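PDB 2WQL: major allergen DAU C 1 from Daucus carota, which belongs to the Bet v 1 family of pathogenesis-related plant proteins, acts as a major carrot allergen, and may bind hydrophobic ligands such as abscisic acid. Local coordinates for the interface of chains A and B. Numbering follows the deposited sequence. Chains: chain A/B, Major allergen DAU C 1.

The interface of chains A and B. Residues chain A 63, 134-135, 138-139; chain B 149, 152-153.
The backbone carbonyl oxygen O of B:Ala149 lies against the CD1-CE1 side of the A:Phe135 ring, 3.2 Å from CD1. It sits about 0.8 Å off the mean plane of the ring, so the carbonyl meets ring C-H groups rather than a face; at 2.70 Å resolution the short separation itself carries no weight. Both residues belong to the long C-terminal helix 130-153 of the Bet v 1 fold. The residue pairing shows that the two copies run roughly antiparallel, the end of the B helix lying beside the start of the A helix. The protein is a homodimer, and across this two-fold symmetric interface the patch has its twin with the chains exchanged.

Two methyls flank the same side of the ring on opposite sides of its plane. CB of B:Ala149 is 3.9 Å from A:Phe135 CE1 on one side, and CB of B:Ala153, one helical turn on, is 3.9 Å from CE1 on the other. The ring border is thus inserted between two alanines a turn apart, whose short side chains let it approach the B backbone. A:Phe135 reaches this position with CG anti to its own backbone N (chi1 179°), which turns the ring outward from the A helix, toward A:Pro63 and the B helix end. The proline's CG touches the B:Ala153 methyl at 4.1 Å, on the same side of the ring plane as that methyl, so a loop residue extends the apolar surface beyond the helix.

Toward the middle of the helices, the A:Ala138 methyl rests against the flank of the B:Ala149 methyl, CB to CB at 3.7 Å, close to the B:Ala149 backbone N as well. B:Ile152 covers the neighbouring turn: its CG1 branch, extended at chi2 164°, brings CD1 to 3.9 Å from A:Lys134 CB, while CG2 passes beside the backbone N of A:Phe135. The aliphatic base of A:Lys134 makes this contact, its extended chain carrying NZ away.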
loop_
_atom_site.group_PDB
_atom_site.type_symbol
_atom_site.label_atom_id
_atom_site.label_comp_id
_atom_site.label_asym_id
_atom_site.label_seq_id
_atom_site.Cartn_x
_atom_site.Cartn_y
_atom_site.Cartn_z
ATOM N N PRO A 63 -1.779 -34.175 -4.530
ATOM C CA PRO A 63 -2.733 -34.041 -3.429
ATOM C C PRO A 63 -4.162 -33.884 -3.913
ATOM O O PRO A 63 -5.072 -34.404 -3.279
ATOM C CB PRO A 63 -2.267 -32.765 -2.710
ATOM C CG PRO A 63 -0.820 -32.639 -3.068
ATOM C CD PRO A 63 -0.741 -33.126 -4.475
ATOM N N LYS A 134 -4.631 -22.303 1.609
ATOM C CA LYS A 134 -3.254 -21.914 1.309
ATOM C C LYS A 134 -2.650 -22.756 0.181
ATOM O O LYS A 134 -1.905 -22.241 -0.659
ATOM C CB LYS A 134 -2.359 -22.031 2.542
ATOM C CG LYS A 134 -2.542 -20.941 3.592
ATOM C CD LYS A 134 -1.741 -21.345 4.866
ATOM C CE LYS A 134 -1.829 -20.308 5.993
ATOM N NZ LYS A 134 -0.990 -20.695 7.165
ATOM N N PHE A 135 -2.965 -24.044 0.173
ATOM C CA PHE A 135 -2.495 -24.939 -0.883
ATOM C C PHE A 135 -2.985 -24.471 -2.241
ATOM O O PHE A 135 -2.211 -24.359 -3.185
ATOM C CB PHE A 135 -2.977 -26.372 -0.652
ATOM C CG PHE A 135 -2.544 -27.319 -1.720
ATOM C CD1 PHE A 135 -1.282 -27.885 -1.684
ATOM C CD2 PHE A 135 -3.380 -27.626 -2.782
ATOM C CE1 PHE A 135 -0.857 -28.748 -2.684
ATOM C CE2 PHE A 135 -2.961 -28.493 -3.784
ATOM C CZ PHE A 135 -1.702 -29.052 -3.734
ATOM N N ALA A 138 -1.162 -21.307 -3.394
ATOM C CA ALA A 138 0.191 -21.589 -3.845
ATOM C C ALA A 138 0.156 -22.145 -5.259
ATOM O O ALA A 138 0.932 -21.723 -6.118
ATOM C CB ALA A 138 0.865 -22.553 -2.934
ATOM N N GLN A 139 -0.759 -23.075 -5.500
ATOM C CA GLN A 139 -0.788 -23.785 -6.759
ATOM C C GLN A 139 -1.317 -22.886 -7.884
ATOM O O GLN A 139 -0.826 -22.940 -9.018
ATOM C CB GLN A 139 -1.616 -25.045 -6.597
ATOM C CG GLN A 139 -1.614 -25.947 -7.792
ATOM C CD GLN A 139 -1.643 -27.405 -7.401
ATOM O OE1 GLN A 139 -0.600 -27.971 -7.035
ATOM N NE2 GLN A 139 -2.835 -28.029 -7.486
ATOM N N ALA B 149 3.504 -25.149 -2.349
ATOM C CA ALA B 149 2.309 -25.987 -2.355
ATOM C C ALA B 149 2.597 -27.402 -1.828
ATOM O O ALA B 149 1.826 -27.961 -1.048
ATOM C CB ALA B 149 1.734 -26.057 -3.754
ATOM N N ILE B 152 3.142 -27.248 2.027
ATOM C CA ILE B 152 1.905 -27.039 2.771
ATOM C C ILE B 152 1.127 -28.344 2.913
ATOM O O ILE B 152 0.424 -28.539 3.906
ATOM C CB ILE B 152 1.014 -25.954 2.105
ATOM C CG1 ILE B 152 1.636 -24.567 2.289
ATOM C CG2 ILE B 152 -0.381 -25.958 2.698
ATOM C CD1 ILE B 152 1.072 -23.475 1.376
ATOM N N ALA B 153 1.247 -29.224 1.920
ATOM C CA ALA B 153 0.517 -30.498 1.886
ATOM C C ALA B 153 1.269 -31.693 2.508
ATOM O O ALA B 153 0.654 -32.712 2.798
ATOM C CB ALA B 153 0.135 -30.828 0.456
#